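PDB 6MEL: succinate--CoA ligase subunit alpha from Campylobacter jejuni, which is the alpha subunit of a two-subunit CoA ligase, built from a Rossmann-like CoA-binding domain followed by a CoA-ligase domain. Local coordinates for residues S69-P74 / A93-E98; G208-S213 / A250-A255. All coordinates share one frame; numbering follows the deposited sequence.

In the fold
Interaction 1 (69-74 with 93-98) belongs to the CoA-binding domain and interaction 2 (208-213 with 250-255) to the CoA-ligase domain, so the pair samples both halves of the chain. Interaction 1 joins two strand ends and both their loops; interaction 2 joins one strand end to a separate long loop. The centres of interactions 1 and 2 lie about 24 Å apart, and the nearest atoms of interactions 1 and 2 about 8 Å. His247 touches both: Glu98, at the end of segment 93-98, packs on it, while OE2 of Glu209 is hydrogen-bonded to its ND1. Beside interaction 2 stands the other protein chain of the assembly, which does not reach interaction 1.

Interaction 1: S69-P74 / A93-E98; sequences SLIFVP and AVVITE
Two neighbouring parallel strands of the Rossmann-like sheet, 69-71 and 93-95, pair here, and the loops leaving them stay joined for two residues more. Ser69 O receives the amide of Val94, Val94 O receives that of Ile71, and Ile71 O that of Ile96. The first of these bonds is 2.8 Å from Val94 N to Ser69 O, the last 3.1 Å from Ile96 N to Ile71 O. One step further on, a side chain takes over: Thr97 OG1 donates to Val73 O at 2.6 Å, tilted 26° from the carbonyl plane. With OG1 anti to its own carbonyl carbon (chi1 -52°), the hydroxyl stands beside the backbone N, while CG2 lies against Val73 O and Pro74 C.

Ile71 shares its face with Ala93 and Val95. Its CD1 touches Val95 CG2 at 4.0 Å and also meets Ala93 CB, the Ile71 and Val95 side chains lying side by side and pointing the same way. Helix 78-87 covers this face through Val78 and Val82, which rest on Val95. On the face of Leu70 and Val94, Leu70 CD1 meets Val94 CG1 at 4.0 Å and Ile96 CG1 at 3.9 Å. Ile96 CG1 also reaches Phe72 CE1, 3.8 Å away, approaching the ring obliquely; the same ring packs on Ala21 and His24 of helix 19-31. Ser69 OG turns to Gln14 on the adjoining strand 10-14. Strand 68-71, helix 78-87 and strand 92-95 together form a beta-alpha-beta crossover, the repeating unit of the Rossmann-type fold.

Interaction 2: G208-S213 / A250-A255; sequences GEIGGS and AIVGSA
In the CoA-ligase domain, the turn that follows strand 203-209 packs against the long loop between strand 230-235 and helix 259-268, and Ile210 supplies most of the side-chain contact. Its CG1 sits between the backbone N and the carbonyl carbon (chi1 53°), and the two branches divide the loop between them. One branch runs over Ala250, with CG1 3.9 Å from Ala250 CB and CD1 3.4 Å from Ala250 O. The other, CG2, meets Val252 CG2 at 3.5 Å, the two side chains crossing at about a right angle. Met245 and Ala239 add to the apolar surroundings of Ile210.

The backbones approach through CA-H...O contacts. Ala250 CA lies 3.5 Å from Ile210 O with a nearly straight angle at the hydrogen, 173°; Gly211 CA comes 3.2 Å from Ile251 O in a more bent contact. Gly211 has no side chain on this side, and its backbone angles by themselves call for glycine. The tip of Glu209 reaches Ala250, OE2 lying 3.6 Å from Ala250 CB, yet the polar partner of this oxygen is His247 ND1. Lys262 NZ hydrogen-bonds to the carbonyls of Glu209 and Gly211, and an apolar surface of the other protein chain packs on Glu209, Ile210 and Ala250. With no conventional hydrogen bond between them, the two segments are held by shape and apolar fit, and polar atoms of the strand end and the turn after it are satisfied from outside, by His247 and Lys262.

Interaction 1: S69-P74 / A93-E98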
loop_
_atom_site.group_PDB
_atom_site.type_symbol
_atom_site.label_atom_id
_atom_site.label_comp_id
_atom_site.label_asym_id
_atom_site.label_seq_id
_atom_site.Cartn_x
_atom_site.Cartn_y
_atom_site.Cartn_z
ATOM N N SER A 69 8.754 13.744 -18.576
ATOM C CA SER A 69 9.777 13.557 -17.586
ATOM C C SER A 69 9.677 12.162 -16.970
ATOM O O SER A 69 8.566 11.622 -16.709
ATOM C CB SER A 69 9.687 14.618 -16.517
ATOM O OG SER A 69 10.743 14.457 -15.587
ATOM N N LEU A 70 10.841 11.611 -16.650
ATOM C CA LEU A 70 10.985 10.305 -15.993
ATOM C C LEU A 70 11.666 10.557 -14.642
ATOM O O LEU A 70 12.813 11.085 -14.587
ATOM C CB LEU A 70 11.814 9.392 -16.895
ATOM C CG LEU A 70 12.234 8.040 -16.305
ATOM C CD1 LEU A 70 11.055 7.196 -15.878
ATOM C CD2 LEU A 70 13.025 7.268 -17.343
ATOM N N ILE A 71 10.962 10.220 -13.557
ATOM C CA ILE A 71 11.328 10.675 -12.207
ATOM C C ILE A 71 11.808 9.509 -11.342
ATOM O O ILE A 71 11.042 8.563 -11.047
ATOM C CB ILE A 71 10.145 11.403 -11.563
ATOM C CG1 ILE A 71 9.700 12.587 -12.431
ATOM C CG2 ILE A 71 10.484 11.794 -10.132
ATOM C CD1 ILE A 71 8.630 13.443 -11.837
ATOM N N PHE A 72 13.064 9.604 -10.888
ATOM C CA PHE A 72 13.741 8.583 -10.072
ATOM C C PHE A 72 14.118 9.105 -8.681
ATOM O O PHE A 72 14.768 8.377 -7.934
ATOM C CB PHE A 72 15.058 8.117 -10.705
ATOM C CG PHE A 72 14.881 7.175 -11.872
ATOM C CD1 PHE A 72 14.557 5.842 -11.647
ATOM C CD2 PHE A 72 15.062 7.605 -13.181
ATOM C CE1 PHE A 72 14.395 4.956 -12.711
ATOM C CE2 PHE A 72 14.899 6.716 -14.249
ATOM C CZ PHE A 72 14.553 5.406 -14.012
ATOM N N VAL A 73 13.663 10.308 -8.306
ATOM C CA VAL A 73 14.118 10.927 -7.077
ATOM C C VAL A 73 13.598 10.134 -5.874
ATOM O O VAL A 73 12.599 9.424 -5.954
ATOM C CB VAL A 73 13.688 12.393 -6.965
ATOM C CG1 VAL A 73 14.182 13.214 -8.147
ATOM C CG2 VAL A 73 12.163 12.497 -6.754
ATOM N N PRO A 74 14.273 10.241 -4.718
ATOM C CA PRO A 74 13.851 9.518 -3.532
ATOM C C PRO A 74 12.446 9.948 -3.076
ATOM O O PRO A 74 11.946 10.993 -3.446
ATOM C CB PRO A 74 14.883 9.933 -2.462
ATOM C CG PRO A 74 16.082 10.507 -3.249
ATOM C CD PRO A 74 15.452 11.112 -4.481
ATOM N N ALA A 93 4.496 12.932 -16.608
ATOM C CA ALA A 93 5.542 12.584 -15.667
ATOM C C ALA A 93 5.368 11.129 -15.258
ATOM O O ALA A 93 4.311 10.748 -14.742
ATOM C CB ALA A 93 5.485 13.486 -14.457
ATOM N N VAL A 94 6.421 10.349 -15.483
ATOM C CA VAL A 94 6.461 8.969 -15.149
ATOM C C VAL A 94 7.250 8.820 -13.849
ATOM O O VAL A 94 8.444 9.127 -13.796
ATOM C CB VAL A 94 7.090 8.164 -16.304
ATOM C CG1 VAL A 94 7.123 6.693 -15.981
ATOM C CG2 VAL A 94 6.377 8.400 -17.623
ATOM N N VAL A 95 6.598 8.345 -12.789
ATOM C CA VAL A 95 7.219 8.392 -11.461
ATOM C C VAL A 95 7.448 6.951 -10.972
ATOM O O VAL A 95 6.498 6.266 -10.645
ATOM C CB VAL A 95 6.358 9.181 -10.448
ATOM C CG1 VAL A 95 7.046 9.282 -9.103
ATOM C CG2 VAL A 95 5.960 10.553 -10.961
ATOM N N ILE A 96 8.707 6.553 -10.849
ATOM C CA ILE A 96 9.073 5.186 -10.527
ATOM C C ILE A 96 9.002 4.914 -9.027
ATOM O O ILE A 96 8.535 3.838 -8.633
ATOM C CB ILE A 96 10.483 4.872 -11.057
ATOM C CG1 ILE A 96 10.579 5.112 -12.570
ATOM C CG2 ILE A 96 10.908 3.466 -10.669
ATOM C CD1 ILE A 96 9.516 4.416 -13.396
ATOM N N THR A 97 9.479 5.870 -8.222
ATOM C CA THR A 97 9.856 5.678 -6.826
ATOM C C THR A 97 8.665 5.193 -5.982
ATOM O O THR A 97 7.518 5.628 -6.162
ATOM C CB THR A 97 10.360 7.010 -6.260
ATOM O OG1 THR A 97 11.358 7.460 -7.184
ATOM C CG2 THR A 97 10.904 6.929 -4.851
ATOM N N GLU A 98 8.973 4.256 -5.082
ATOM C CA GLU A 98 8.061 3.712 -4.088
ATOM C C GLU A 98 8.236 4.480 -2.757
ATOM O O GLU A 98 9.250 5.113 -2.536
ATOM C CB GLU A 98 8.352 2.215 -3.880
ATOM C CG GLU A 98 7.314 1.512 -2.978
ATOM C CD GLU A 98 7.276 -0.027 -3.041
ATOM O OE1 GLU A 98 8.362 -0.572 -3.358
ATOM O OE2 GLU A 98 6.151 -0.673 -2.796
#

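Interaction 2: G208-S213 / A250-A255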
loop_
_atom_site.group_PDB
_atom_site.type_symbol
_atom_site.label_atom_id
_atom_site.label_comp_id
_atom_site.label_asym_id
_atom_site.label_seq_id
_atom_site.Cartn_x
_atom_site.Cartn_y
_atom_site.Cartn_z
ATOM N N GLY A 208 -4.836 -5.946 -12.198
ATOM C CA GLY A 208 -5.158 -5.191 -11.029
ATOM C C GLY A 208 -4.778 -5.941 -9.788
ATOM O O GLY A 208 -4.139 -7.002 -9.871
ATOM N N GLU A 209 -5.182 -5.375 -8.652
ATOM C CA GLU A 209 -5.018 -6.001 -7.375
ATOM C C GLU A 209 -6.008 -5.418 -6.366
ATOM O O GLU A 209 -6.720 -4.461 -6.655
ATOM C CB GLU A 209 -3.564 -5.919 -6.907
ATOM C CG GLU A 209 -3.018 -4.534 -6.707
ATOM C CD GLU A 209 -1.493 -4.446 -6.596
ATOM O OE1 GLU A 209 -0.805 -5.089 -7.394
ATOM O OE2 GLU A 209 -1.005 -3.702 -5.700
ATOM N N ILE A 210 -6.047 -6.053 -5.197
ATOM C CA ILE A 210 -6.833 -5.632 -4.065
ATOM C C ILE A 210 -6.575 -4.155 -3.772
ATOM O O ILE A 210 -5.472 -3.638 -3.977
ATOM C CB ILE A 210 -6.520 -6.485 -2.834
ATOM C CG1 ILE A 210 -5.024 -6.524 -2.536
ATOM C CG2 ILE A 210 -7.088 -7.885 -2.985
ATOM C CD1 ILE A 210 -4.741 -6.920 -1.079
ATOM N N GLY A 211 -7.618 -3.502 -3.238
ATOM C CA GLY A 211 -7.504 -2.133 -2.683
ATOM C C GLY A 211 -8.161 -1.120 -3.597
ATOM O O GLY A 211 -7.891 -1.090 -4.817
ATOM N N GLY A 212 -8.988 -0.258 -2.991
ATOM C CA GLY A 212 -9.855 0.672 -3.706
ATOM C C GLY A 212 -10.730 -0.068 -4.711
ATOM O O GLY A 212 -10.844 -1.322 -4.697
ATOM N N SER A 213 -11.338 0.687 -5.613
ATOM C CA SER A 213 -12.403 0.104 -6.465
ATOM C C SER A 213 -12.254 0.558 -7.916
ATOM O O SER A 213 -13.218 0.535 -8.668
ATOM C CB SER A 213 -13.779 0.458 -5.896
ATOM O OG SER A 213 -13.915 1.865 -5.845
ATOM N N ALA A 250 -2.252 -2.023 -1.597
ATOM C CA ALA A 250 -2.793 -3.367 -1.684
ATOM C C ALA A 250 -3.308 -3.813 -0.320
ATOM O O ALA A 250 -2.675 -4.624 0.354
ATOM C CB ALA A 250 -1.765 -4.331 -2.223
ATOM N N ILE A 251 -4.497 -3.335 0.028
ATOM C CA ILE A 251 -5.093 -3.621 1.312
ATOM C C ILE A 251 -6.612 -3.628 1.131
ATOM O O ILE A 251 -7.164 -2.746 0.487
ATOM C CB ILE A 251 -4.600 -2.642 2.395
ATOM C CG1 ILE A 251 -5.299 -2.931 3.725
ATOM C CG2 ILE A 251 -4.777 -1.187 1.988
ATOM C CD1 ILE A 251 -4.571 -2.340 4.926
ATOM N N VAL A 252 -7.251 -4.696 1.598
ATOM C CA VAL A 252 -8.701 -4.838 1.522
ATOM C C VAL A 252 -9.305 -4.244 2.803
ATOM O O VAL A 252 -9.182 -4.839 3.878
ATOM C CB VAL A 252 -9.104 -6.308 1.352
ATOM C CG1 VAL A 252 -10.617 -6.474 1.319
ATOM C CG2 VAL A 252 -8.509 -6.944 0.108
ATOM N N GLY A 253 -9.887 -3.047 2.684
ATOM C CA GLY A 253 -10.582 -2.351 3.798
ATOM C C GLY A 253 -12.068 -2.684 3.866
ATOM O O GLY A 253 -12.606 -2.770 4.923
ATOM N N SER A 254 -12.726 -2.863 2.722
ATOM C CA SER A 254 -14.151 -3.261 2.648
ATOM C C SER A 254 -14.360 -4.211 1.461
ATOM O O SER A 254 -13.482 -4.318 0.608
ATOM C CB SER A 254 -15.015 -2.048 2.518
ATOM O OG SER A 254 -14.632 -1.314 1.372
ATOM N N ALA A 255 -15.525 -4.874 1.408
ATOM C CA ALA A 255 -15.757 -6.025 0.524
ATOM C C ALA A 255 -15.575 -5.649 -0.953
ATOM O O ALA A 255 -15.084 -6.469 -1.729
ATOM C CB ALA A 255 -17.131 -6.633 0.779
#